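Local coordinates for protein glutathione S-transferase enzyme with thioredoxin-like domain (PDB 4L8E) that probably acts as a glutathione transferase, binding glutathione between a thioredoxin-like domain and an all-helical domain, at residues Q165-E176 / Q203-V213. Numbering follows the deposited sequence.
Sequences QRLYKVLNTQLE and QKINLEDYPAV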
loop_
_atom_site.group_PDB
_atom_site.type_symbol
_atom_site.label_atom_id
_atom_site.label_comp_id
_atom_site.label_asym_id
_atom_site.label_seq_id
_atom_site.Cartn_x
_atom_site.Cartn_y
_atom_site.Cartn_z
ATOM N N GLN A 165 -2.071 18.258 0.459
ATOM C CA GLN A 165 -1.350 19.150 1.375
ATOM C C GLN A 165 -0.968 18.415 2.663
ATOM O O GLN A 165 0.147 18.557 3.168
ATOM C CB GLN A 165 -2.185 20.390 1.672
ATOM C CG GLN A 165 -2.277 21.291 0.436
ATOM C CD GLN A 165 -3.321 22.369 0.544
ATOM O OE1 GLN A 165 -4.160 22.365 1.441
ATOM N NE2 GLN A 165 -3.269 23.311 -0.372
ATOM N N ARG A 166 -1.895 17.630 3.198
ATOM C CA ARG A 166 -1.626 16.887 4.434
ATOM C C ARG A 166 -0.471 15.909 4.264
ATOM O O ARG A 166 0.394 15.767 5.133
ATOM C CB ARG A 166 -2.853 16.106 4.879
ATOM C CG ARG A 166 -2.742 15.524 6.285
ATOM C CD ARG A 166 -3.863 14.543 6.586
ATOM N NE ARG A 166 -3.737 13.348 5.784
ATOM C CZ ARG A 166 -2.889 12.350 6.029
ATOM N NH1 ARG A 166 -2.150 12.347 7.139
ATOM N NH2 ARG A 166 -2.816 11.320 5.173
ATOM N N LEU A 167 -0.501 15.205 3.153
ATOM C CA LEU A 167 0.543 14.241 2.816
ATOM C C LEU A 167 1.917 14.873 2.655
ATOM O O LEU A 167 2.927 14.333 3.167
ATOM C CB LEU A 167 0.136 13.496 1.542
ATOM C CG LEU A 167 -0.999 12.503 1.776
ATOM C CD1 LEU A 167 -1.646 12.142 0.451
ATOM C CD2 LEU A 167 -0.527 11.254 2.478
ATOM N N TYR A 168 1.983 16.013 1.964
ATOM C CA TYR A 168 3.254 16.716 1.824
ATOM C C TYR A 168 3.752 17.218 3.181
ATOM O O TYR A 168 4.944 17.247 3.448
ATOM C CB TYR A 168 3.171 17.853 0.792
ATOM C CG TYR A 168 3.460 17.371 -0.631
ATOM C CD1 TYR A 168 2.451 16.838 -1.427
ATOM C CD2 TYR A 168 4.742 17.432 -1.165
ATOM C CE1 TYR A 168 2.703 16.385 -2.703
ATOM C CE2 TYR A 168 4.999 16.987 -2.446
ATOM C CZ TYR A 168 3.982 16.465 -3.209
ATOM O OH TYR A 168 4.276 16.030 -4.470
ATOM N N LYS A 169 2.823 17.590 4.045
ATOM C CA LYS A 169 3.183 18.048 5.389
ATOM C C LYS A 169 3.770 16.893 6.214
ATOM O O LYS A 169 4.786 17.062 6.889
ATOM C CB LYS A 169 1.975 18.649 6.093
ATOM C CG LYS A 169 2.262 19.088 7.505
ATOM C CD LYS A 169 0.985 19.592 8.191
ATOM C CE LYS A 169 1.300 20.327 9.481
ATOM N NZ LYS A 169 0.068 20.580 10.278
ATOM N N VAL A 170 3.161 15.718 6.118
ATOM C CA VAL A 170 3.691 14.525 6.784
ATOM C C VAL A 170 5.103 14.240 6.256
ATOM O O VAL A 170 6.034 13.969 7.025
ATOM C CB VAL A 170 2.749 13.323 6.567
ATOM C CG1 VAL A 170 3.428 12.003 6.958
ATOM C CG2 VAL A 170 1.447 13.498 7.383
ATOM N N LEU A 171 5.239 14.254 4.940
ATOM C CA LEU A 171 6.529 13.987 4.320
ATOM C C LEU A 171 7.578 14.998 4.784
ATOM O O LEU A 171 8.706 14.636 5.187
ATOM C CB LEU A 171 6.365 14.001 2.798
ATOM C CG LEU A 171 7.611 13.723 1.953
ATOM C CD1 LEU A 171 8.104 12.330 2.241
ATOM C CD2 LEU A 171 7.321 13.928 0.487
ATOM N N ASN A 172 7.216 16.270 4.761
ATOM C CA ASN A 172 8.155 17.320 5.130
ATOM C C ASN A 172 8.580 17.179 6.593
ATOM O O ASN A 172 9.740 17.374 6.947
ATOM C CB ASN A 172 7.510 18.681 4.937
ATOM C CG ASN A 172 8.494 19.806 5.047
ATOM O OD1 ASN A 172 9.263 20.068 4.116
ATOM N ND2 ASN A 172 8.460 20.523 6.179
ATOM N N THR A 173 7.613 16.871 7.445
ATOM C CA THR A 173 7.888 16.708 8.869
ATOM C C THR A 173 8.921 15.597 9.094
ATOM O O THR A 173 9.839 15.761 9.894
ATOM C CB THR A 173 6.581 16.486 9.646
ATOM O OG1 THR A 173 5.835 17.706 9.625
ATOM C CG2 THR A 173 6.848 16.097 11.090
ATOM N N GLN A 174 8.791 14.474 8.390
ATOM C CA GLN A 174 9.775 13.414 8.548
ATOM C C GLN A 174 11.142 13.818 8.000
ATOM O O GLN A 174 12.173 13.501 8.601
ATOM C CB GLN A 174 9.284 12.118 7.907
ATOM C CG GLN A 174 10.229 10.931 8.106
ATOM C CD GLN A 174 10.523 10.632 9.565
ATOM O OE1 GLN A 174 9.611 10.503 10.361
ATOM N NE2 GLN A 174 11.808 10.522 9.920
ATOM N N LEU A 175 11.158 14.509 6.862
ATOM C CA LEU A 175 12.426 14.844 6.211
ATOM C C LEU A 175 13.156 15.983 6.951
ATOM O O LEU A 175 14.339 16.266 6.688
ATOM C CB LEU A 175 12.196 15.169 4.720
ATOM C CG LEU A 175 11.770 13.962 3.864
ATOM C CD1 LEU A 175 11.347 14.441 2.487
ATOM C CD2 LEU A 175 12.903 12.959 3.762
ATOM N N GLU A 176 12.456 16.662 7.868
ATOM C CA GLU A 176 13.111 17.574 8.804
ATOM C C GLU A 176 13.916 16.827 9.845
ATOM O O GLU A 176 14.816 17.395 10.466
ATOM C CB GLU A 176 12.076 18.434 9.532
ATOM C CG GLU A 176 11.467 19.514 8.670
ATOM C CD GLU A 176 10.370 20.284 9.402
ATOM O OE1 GLU A 176 9.991 21.366 8.922
ATOM O OE2 GLU A 176 9.891 19.788 10.446
ATOM N N GLN A 203 0.180 18.513 -9.270
ATOM C CA GLN A 203 -0.718 18.356 -8.131
ATOM C C GLN A 203 -1.110 19.708 -7.558
ATOM O O GLN A 203 -1.855 19.790 -6.589
ATOM C CB GLN A 203 -0.039 17.521 -7.053
ATOM C CG GLN A 203 0.213 16.069 -7.450
ATOM C CD GLN A 203 1.479 15.494 -6.868
ATOM O OE1 GLN A 203 2.029 16.017 -5.903
ATOM N NE2 GLN A 203 1.960 14.408 -7.451
ATOM N N LYS A 204 -0.612 20.777 -8.182
ATOM C CA LYS A 204 -0.871 22.139 -7.738
ATOM C C LYS A 204 -0.385 22.376 -6.308
ATOM O O LYS A 204 -0.947 23.210 -5.577
ATOM C CB LYS A 204 -2.353 22.483 -7.858
ATOM C CG LYS A 204 -2.891 22.375 -9.265
ATOM C CD LYS A 204 -4.385 22.636 -9.283
ATOM C CE LYS A 204 -4.836 23.243 -10.589
ATOM N NZ LYS A 204 -4.715 22.288 -11.714
ATOM N N ILE A 205 0.670 21.664 -5.933
ATOM C CA ILE A 205 1.308 21.835 -4.640
ATOM C C ILE A 205 2.365 22.954 -4.675
ATOM O O ILE A 205 3.215 22.994 -5.564
ATOM C CB ILE A 205 1.945 20.507 -4.187
ATOM C CG1 ILE A 205 0.879 19.548 -3.645
ATOM C CG2 ILE A 205 3.049 20.724 -3.154
ATOM C CD1 ILE A 205 0.279 19.980 -2.312
ATOM N N ASN A 206 2.310 23.858 -3.705
ATOM C CA ASN A 206 3.345 24.882 -3.544
ATOM C C ASN A 206 4.494 24.322 -2.736
ATOM O O ASN A 206 4.422 24.193 -1.513
ATOM C CB ASN A 206 2.807 26.135 -2.854
ATOM C CG ASN A 206 3.874 27.222 -2.690
ATOM O OD1 ASN A 206 4.992 27.090 -3.186
ATOM N ND2 ASN A 206 3.530 28.284 -1.989
ATOM N N LEU A 207 5.566 23.993 -3.432
ATOM C CA LEU A 207 6.676 23.310 -2.804
ATOM C C LEU A 207 7.426 24.182 -1.808
ATOM O O LEU A 207 8.150 23.671 -0.952
ATOM C CB LEU A 207 7.616 22.799 -3.885
ATOM C CG LEU A 207 8.622 21.769 -3.432
ATOM C CD1 LEU A 207 7.931 20.531 -2.899
ATOM C CD2 LEU A 207 9.532 21.451 -4.614
ATOM N N GLU A 208 7.243 25.495 -1.905
ATOM C CA GLU A 208 7.823 26.405 -0.938
ATOM C C GLU A 208 7.231 26.196 0.455
ATOM O O GLU A 208 7.841 26.573 1.447
ATOM C CB GLU A 208 7.630 27.859 -1.382
ATOM C CG GLU A 208 8.249 28.165 -2.739
ATOM C CD GLU A 208 9.756 27.921 -2.778
ATOM O OE1 GLU A 208 10.486 28.557 -1.990
ATOM O OE2 GLU A 208 10.210 27.096 -3.599
ATOM N N ASP A 209 6.045 25.596 0.536
ATOM C CA ASP A 209 5.449 25.295 1.840
ATOM C C ASP A 209 6.136 24.103 2.518
ATOM O O ASP A 209 5.925 23.848 3.708
ATOM C CB ASP A 209 3.950 24.999 1.696
ATOM C CG ASP A 209 3.115 26.250 1.455
ATOM O OD1 ASP A 209 3.606 27.380 1.681
ATOM O OD2 ASP A 209 1.941 26.096 1.053
ATOM N N TYR A 210 6.955 23.374 1.762
ATOM C CA TYR A 210 7.568 22.126 2.230
ATOM C C TYR A 210 9.073 22.129 1.894
ATOM O O TYR A 210 9.533 21.372 1.035
ATOM C CB TYR A 210 6.856 20.923 1.610
ATOM C CG TYR A 210 5.350 21.037 1.701
ATOM C CD1 TYR A 210 4.687 20.796 2.896
ATOM C CD2 TYR A 210 4.592 21.462 0.607
ATOM C CE1 TYR A 210 3.324 20.956 2.998
ATOM C CE2 TYR A 210 3.217 21.597 0.699
ATOM C CZ TYR A 210 2.594 21.358 1.900
ATOM O OH TYR A 210 1.224 21.504 2.012
ATOM N N PRO A 211 9.845 22.948 2.604
ATOM C CA PRO A 211 11.250 23.180 2.234
ATOM C C PRO A 211 12.122 21.930 2.361
ATOM O O PRO A 211 13.058 21.783 1.563
ATOM C CB PRO A 211 11.708 24.287 3.187
ATOM C CG PRO A 211 10.686 24.369 4.248
ATOM C CD PRO A 211 9.413 23.794 3.733
ATOM N N ALA A 212 11.831 21.049 3.323
ATOM C CA ALA A 212 12.592 19.819 3.445
ATOM C C ALA A 212 12.321 18.895 2.280
ATOM O O ALA A 212 13.223 18.203 1.819
ATOM C CB ALA A 212 12.294 19.109 4.756
ATOM N N VAL A 213 11.077 18.862 1.810
ATOM C CA VAL A 213 10.744 18.069 0.619
ATOM C C VAL A 213 11.496 18.624 -0.596
ATOM O O VAL A 213 12.052 17.856 -1.400
ATOM C CB VAL A 213 9.215 18.056 0.324
ATOM C CG1 VAL A 213 8.911 17.224 -0.930
ATOM C CG2 VAL A 213 8.429 17.477 1.511
HETATM O O HOH W 1 0.191 21.535 4.522
HETATM O O HOH W 2 -2.325 22.865 -2.838
#
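The side-chain oxygen of N172 accepts one sound backbone hydrogen bond, and a weak second one, from the start of helix 211-221. V213 N reaches N172 OD1 at 3.2 Å in a fairly straight bond, 20° out of the carbonyl plane, while A212 N lies 2.9 Å from N172 OD1 but is badly angled, a weak bond. With CG anti to the backbone N (chi1 -169°), N172 swings its amide from helix 154-175 across to that helix start. A side chain from another helix thus takes up first-turn N-H groups just past the N-cap residue Y210. V213 locks in beside it as a knob, packing among Y168, L171, N172 and L175, and the methyl of A212 rests on CB of L175.

One turn back along helix 154-175, CB of Y168 makes a CH-pi contact over the centre of the Y210 ring, 3.6 Å from its centroid, and CB of D209 covers the opposite face toward the rim. The Y210 hydroxyl shares a water with the carbonyl oxygen of Q165. The Y168 ring in turn takes CG2 of I205 squarely over one face, 4.1 Å from CG2 to the ring centroid. Y168 OH donates to Q203 OE1 at 2.7 Å, in the carbonyl plane and on a lone pair. NE2 of Q203 is hydrogen-bonded with the W196 carbonyl oxygen and H143 NE2, and the Q203 side chain lies about 7 Å from a bound glutathione.

The contact fastens the loop leading into helix 211-221 against helix 154-175 within the helical domain. The V213 bond, with weak help from A212, may polarise the N172 amide, and the Y168 hydrogen bond probably helps fix the rotation of Q203, whose partner H143 lines a glutathione pocket.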